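Local coordinates for hypothetical protein TM1070 (Thermotoga maritima, PDB 1NC7) that is of unknown function but belongs to the Anabaena sensory rhodopsin transducer family, binds magnesium and packs as four chains in its assembly, at residues S49-N54 against S85-L90; A60-T65 against V109-Q114. One frame throughout, in Å; residues are numbered along the deposited sequence.

Contact 1: residues S49-N54 against S85-L90; sequences SLCIMN and SLHLRL
Leu86 O is gripped twice by strand 49-54. Ile52 N gives it an almost straight bond of 2.8 Å (169° at the hydrogen) that lies in the carbonyl plane. Cys51 CA adds a CA-H...O contact of 3.3 Å to the same oxygen. Leu88 O is held alike, by Leu50 N at 2.8 Å and Ser49 CA. Leu86 N and Leu88 N return bonds to Ile52 O and Leu50 O, the latter with its donor well above the carbonyl plane. Between these two bonded pairs, Cys51 and His87 form a non-hydrogen-bonded pair with CA atoms 4.2 Å apart. Cys51 SG is anti to its carbonyl carbon (chi1 -57°), which lays it over one face of the His87 imidazole in a sulfur-aromatic contact, displaced toward the rim and 3.6 Å from the ring centroid. His87 NE2 bonds to Tyr101 O of the second subunit. With an alanine in place of this histidine, that carbonyl would probably lose its partner and Cys51 SG the ring it lies on. On the opposite sheet face, Leu50 CB packs against Leu90 CD2 at 3.9 Å. Strand 84-89 is outermost in its own chain, and Ser85 makes backbone hydrogen bonds to the second subunit. This is a classic antiparallel beta ladder at a sheet edge that meets another subunit.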
loop_
_atom_site.group_PDB
_atom_site.type_symbol
_atom_site.label_atom_id
_atom_site.label_comp_id
_atom_site.label_asym_id
_atom_site.label_seq_id
_atom_site.Cartn_x
_atom_site.Cartn_y
_atom_site.Cartn_z
ATOM N N SER D 49 -3.516 -4.597 12.788
ATOM C CA SER D 49 -3.316 -3.434 13.626
ATOM C C SER D 49 -3.808 -2.218 12.866
ATOM O O SER D 49 -3.326 -1.922 11.771
ATOM C CB SER D 49 -1.836 -3.255 13.977
ATOM O OG SER D 49 -1.383 -4.279 14.849
ATOM N N LEU D 50 -4.799 -1.538 13.431
ATOM C CA LEU D 50 -5.313 -0.325 12.819
ATOM C C LEU D 50 -4.500 0.761 13.495
ATOM O O LEU D 50 -4.692 1.047 14.679
ATOM C CB LEU D 50 -6.801 -0.137 13.124
ATOM C CG LEU D 50 -7.416 1.153 12.571
ATOM C CD1 LEU D 50 -7.286 1.182 11.051
ATOM C CD2 LEU D 50 -8.880 1.237 12.981
ATOM N N CYS D 51 -3.572 1.345 12.750
ATOM C CA CYS D 51 -2.706 2.368 13.307
ATOM C C CYS D 51 -3.237 3.753 13.014
ATOM O O CYS D 51 -3.528 4.097 11.867
ATOM C CB CYS D 51 -1.295 2.179 12.769
ATOM S SG CYS D 51 -0.679 0.517 13.149
ATOM N N ILE D 52 -3.359 4.543 14.077
ATOM C CA ILE D 52 -3.900 5.888 13.993
ATOM C C ILE D 52 -2.947 6.893 14.622
ATOM O O ILE D 52 -2.341 6.620 15.657
ATOM C CB ILE D 52 -5.240 5.968 14.752
ATOM C CG1 ILE D 52 -6.145 4.805 14.338
ATOM C CG2 ILE D 52 -5.916 7.305 14.481
ATOM C CD1 ILE D 52 -7.417 4.694 15.163
HETATM N N MSE D 53 -2.810 8.051 13.988
HETATM C CA MSE D 53 -1.955 9.092 14.534
HETATM C C MSE D 53 -2.728 10.401 14.598
HETATM O O MSE D 53 -3.529 10.712 13.713
HETATM C CB MSE D 53 -0.678 9.255 13.698
HETATM C CG MSE D 53 -0.889 9.684 12.263
HETATM SE SE MSE D 53 0.758 9.629 11.221
HETATM C CE MSE D 53 1.755 10.962 12.205
ATOM N N ASN D 54 -2.493 11.145 15.673
ATOM C CA ASN D 54 -3.142 12.427 15.901
ATOM C C ASN D 54 -2.048 13.472 16.089
ATOM O O ASN D 54 -1.364 13.475 17.110
ATOM C CB ASN D 54 -4.015 12.342 17.156
ATOM C CG ASN D 54 -4.715 13.653 17.480
ATOM O OD1 ASN D 54 -4.682 14.600 16.696
ATOM N ND2 ASN D 54 -5.365 13.704 18.641
ATOM N N SER D 85 0.414 8.326 19.004
ATOM C CA SER D 85 0.192 7.241 18.061
ATOM C C SER D 85 -0.628 6.180 18.784
ATOM O O SER D 85 -0.589 6.083 20.014
ATOM C CB SER D 85 1.537 6.635 17.633
ATOM O OG SER D 85 1.369 5.468 16.837
ATOM N N LEU D 86 -1.389 5.402 18.024
ATOM C CA LEU D 86 -2.165 4.317 18.601
ATOM C C LEU D 86 -2.207 3.162 17.613
ATOM O O LEU D 86 -2.722 3.304 16.506
ATOM C CB LEU D 86 -3.598 4.757 18.921
ATOM C CG LEU D 86 -4.489 3.623 19.448
ATOM C CD1 LEU D 86 -3.947 3.118 20.777
ATOM C CD2 LEU D 86 -5.920 4.115 19.609
ATOM N N HIS D 87 -1.632 2.028 17.996
ATOM C CA HIS D 87 -1.665 0.850 17.135
ATOM C C HIS D 87 -2.718 -0.057 17.760
ATOM O O HIS D 87 -2.431 -0.823 18.678
ATOM C CB HIS D 87 -0.302 0.142 17.094
ATOM C CG HIS D 87 0.756 0.899 16.350
ATOM N ND1 HIS D 87 1.754 0.269 15.635
ATOM C CD2 HIS D 87 0.994 2.228 16.233
ATOM C CE1 HIS D 87 2.560 1.178 15.112
ATOM N NE2 HIS D 87 2.121 2.374 15.459
ATOM N N LEU D 88 -3.945 0.048 17.260
ATOM C CA LEU D 88 -5.057 -0.730 17.797
ATOM C C LEU D 88 -5.097 -2.172 17.304
ATOM O O LEU D 88 -5.214 -2.429 16.104
ATOM C CB LEU D 88 -6.378 -0.039 17.453
ATOM C CG LEU D 88 -7.650 -0.690 17.999
ATOM C CD1 LEU D 88 -7.656 -0.613 19.520
ATOM C CD2 LEU D 88 -8.862 0.020 17.423
ATOM N N ARG D 89 -4.996 -3.108 18.244
ATOM C CA ARG D 89 -5.033 -4.535 17.926
ATOM C C ARG D 89 -6.479 -4.963 17.710
ATOM O O ARG D 89 -7.256 -5.075 18.657
ATOM C CB ARG D 89 -4.401 -5.341 19.064
ATOM C CG ARG D 89 -2.882 -5.270 19.092
ATOM C CD ARG D 89 -2.295 -6.093 17.954
ATOM N NE ARG D 89 -2.524 -7.522 18.156
ATOM C CZ ARG D 89 -1.634 -8.358 18.681
ATOM N NH1 ARG D 89 -0.441 -7.915 19.057
ATOM N NH2 ARG D 89 -1.941 -9.639 18.842
ATOM N N LEU D 90 -6.829 -5.207 16.452
ATOM C CA LEU D 90 -8.188 -5.590 16.093
ATOM C C LEU D 90 -8.583 -7.001 16.511
ATOM O O LEU D 90 -9.768 -7.330 16.537
ATOM C CB LEU D 90 -8.391 -5.414 14.585
ATOM C CG LEU D 90 -8.094 -4.008 14.049
ATOM C CD1 LEU D 90 -8.435 -3.942 12.569
ATOM C CD2 LEU D 90 -8.899 -2.972 14.813
#

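Contact 2: residues A60-T65 against V109-Q114; sequences AKIRIT and VPVVMQ
Met113 runs extended beyond CG (chi2 -171°, chi3 -155°), and Ile62 sets its CG2 anti to the backbone N while CG1 lies beside that N. These torsions bring the two side chains together tip to tip. The arrangement is the face-to-face packing of a beta-sandwich-like core. Strands 60-65 and 110-114 are not neighbours in the sheet, and their axes pass at 8.6 Å with 56° between their directions. Side chains alone bridge that distance. The terminal methyl of Met113, here a selenomethionine, faces two branches of Ile62: CE is 3.8 Å from CG2 and 4.0 Å from CD1. The selenium sits one bond further back. Ile62 CD1 also reaches Val111 CG2, more loosely, at 4.4 Å. Ile52 touches both Ile62 and Met113, and Ala105 touches Met113. Val112 and Gln114 pack on Pro32 of the second subunit. Toward Ala60 the strands draw closer, and the small side chain suits the narrower gap. Its methyl, Ala60 CB, meets Val111 CG1 at 3.8 Å. The chain turns a corner at Val109. There CG2, lodged between its own backbone N and carbonyl carbon, presses on Ala60 CB at 3.4 Å, tighter than a usual carbon contact.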
loop_
_atom_site.group_PDB
_atom_site.type_symbol
_atom_site.label_atom_id
_atom_site.label_comp_id
_atom_site.label_asym_id
_atom_site.label_seq_id
_atom_site.Cartn_x
_atom_site.Cartn_y
_atom_site.Cartn_z
ATOM N N ALA D 60 -8.685 13.018 19.853
ATOM C CA ALA D 60 -9.544 12.504 18.804
ATOM C C ALA D 60 -10.434 11.395 19.344
ATOM O O ALA D 60 -9.959 10.463 19.994
ATOM C CB ALA D 60 -8.702 11.976 17.646
ATOM N N LYS D 61 -11.732 11.526 19.096
ATOM C CA LYS D 61 -12.707 10.525 19.506
ATOM C C LYS D 61 -13.078 9.841 18.198
ATOM O O LYS D 61 -13.635 10.465 17.291
ATOM C CB LYS D 61 -13.927 11.194 20.138
ATOM C CG LYS D 61 -13.605 11.963 21.411
ATOM C CD LYS D 61 -14.841 12.637 21.979
ATOM C CE LYS D 61 -14.511 13.422 23.239
ATOM N NZ LYS D 61 -15.714 14.108 23.793
ATOM N N ILE D 62 -12.757 8.559 18.105
ATOM C CA ILE D 62 -12.994 7.818 16.884
ATOM C C ILE D 62 -13.979 6.667 17.015
ATOM O O ILE D 62 -13.873 5.838 17.918
ATOM C CB ILE D 62 -11.654 7.281 16.346
ATOM C CG1 ILE D 62 -10.629 8.420 16.307
ATOM C CG2 ILE D 62 -11.831 6.726 14.953
ATOM C CD1 ILE D 62 -9.242 7.987 15.905
ATOM N N ARG D 63 -14.946 6.644 16.102
ATOM C CA ARG D 63 -15.958 5.597 16.050
ATOM C C ARG D 63 -15.532 4.667 14.918
ATOM O O ARG D 63 -15.421 5.091 13.766
ATOM C CB ARG D 63 -17.330 6.206 15.747
ATOM C CG ARG D 63 -18.438 5.186 15.560
ATOM C CD ARG D 63 -19.788 5.863 15.383
ATOM N NE ARG D 63 -19.795 6.787 14.253
ATOM C CZ ARG D 63 -20.856 7.489 13.868
ATOM N NH1 ARG D 63 -22.005 7.373 14.522
ATOM N NH2 ARG D 63 -20.770 8.309 12.830
ATOM N N ILE D 64 -15.275 3.407 15.255
ATOM C CA ILE D 64 -14.831 2.424 14.273
ATOM C C ILE D 64 -15.937 1.433 13.950
ATOM O O ILE D 64 -16.353 0.658 14.810
ATOM C CB ILE D 64 -13.617 1.631 14.788
ATOM C CG1 ILE D 64 -12.536 2.593 15.293
ATOM C CG2 ILE D 64 -13.065 0.752 13.670
ATOM C CD1 ILE D 64 -11.368 1.908 15.964
ATOM N N THR D 65 -16.397 1.455 12.705
ATOM C CA THR D 65 -17.463 0.562 12.267
ATOM C C THR D 65 -16.928 -0.602 11.435
ATOM O O THR D 65 -16.182 -0.405 10.473
ATOM C CB THR D 65 -18.505 1.324 11.430
ATOM O OG1 THR D 65 -19.053 2.393 12.211
ATOM C CG2 THR D 65 -19.631 0.390 10.993
ATOM N N VAL D 109 -11.887 14.889 14.801
ATOM C CA VAL D 109 -10.798 15.751 14.351
ATOM C C VAL D 109 -9.944 14.973 13.354
ATOM O O VAL D 109 -9.921 13.743 13.371
ATOM C CB VAL D 109 -9.894 16.213 15.519
ATOM C CG1 VAL D 109 -10.702 17.037 16.512
ATOM C CG2 VAL D 109 -9.259 15.008 16.201
ATOM N N PRO D 110 -9.229 15.682 12.472
ATOM C CA PRO D 110 -8.382 15.022 11.474
ATOM C C PRO D 110 -7.310 14.114 12.070
ATOM O O PRO D 110 -6.644 14.475 13.041
ATOM C CB PRO D 110 -7.769 16.194 10.713
ATOM C CG PRO D 110 -8.823 17.267 10.832
ATOM C CD PRO D 110 -9.227 17.143 12.277
ATOM N N VAL D 111 -7.163 12.928 11.483
ATOM C CA VAL D 111 -6.148 11.961 11.898
ATOM C C VAL D 111 -5.688 11.230 10.639
ATOM O O VAL D 111 -6.197 11.484 9.552
ATOM C CB VAL D 111 -6.709 10.925 12.911
ATOM C CG1 VAL D 111 -7.076 11.618 14.214
ATOM C CG2 VAL D 111 -7.922 10.212 12.325
ATOM N N VAL D 112 -4.708 10.343 10.780
ATOM C CA VAL D 112 -4.229 9.573 9.636
ATOM C C VAL D 112 -4.229 8.117 10.070
ATOM O O VAL D 112 -3.869 7.805 11.209
ATOM C CB VAL D 112 -2.802 9.981 9.213
ATOM C CG1 VAL D 112 -2.401 9.212 7.958
ATOM C CG2 VAL D 112 -2.745 11.482 8.945
HETATM N N MSE D 113 -4.640 7.228 9.171
HETATM C CA MSE D 113 -4.706 5.809 9.505
HETATM C C MSE D 113 -4.087 4.881 8.476
HETATM O O MSE D 113 -4.075 5.170 7.277
HETATM C CB MSE D 113 -6.155 5.389 9.728
HETATM C CG MSE D 113 -6.827 6.109 10.868
HETATM SE SE MSE D 113 -8.537 5.336 11.272
HETATM C CE MSE D 113 -9.351 6.878 12.080
ATOM N N GLN D 114 -3.599 3.747 8.973
ATOM C CA GLN D 114 -2.963 2.719 8.156
ATOM C C GLN D 114 -3.354 1.370 8.753
ATOM O O GLN D 114 -3.435 1.234 9.972
ATOM C CB GLN D 114 -1.441 2.899 8.216
ATOM C CG GLN D 114 -0.630 1.967 7.324
ATOM C CD GLN D 114 0.860 2.286 7.366
ATOM O OE1 GLN D 114 1.264 3.364 7.804
ATOM N NE2 GLN D 114 1.681 1.352 6.908
#

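How the contacts relate
Strand 47-54 joins the two contacts, whose centres lie 9 Å apart. It pairs with strand 84-89 in contact 1 and, along its other edge, with strand 110-121 of contact 2. Cys51 N lies 2.8 Å from Gln114 O, and Met53 N lies 3.0 Å from Val112 O, both probable hydrogen bonds. In the core, Leu88 CD2 packs on Ile64 CD1 at 3.5 Å. Thr129, which binds magnesium in a structure of this protein but holds no ion in this chain, is about 7 Å from Cys51 and about 10 Å from Met113, side chain to side chain. Gln114 NE2 hydrogen-bonds to Thr129 OG1. Both contacts also touch the second subunit.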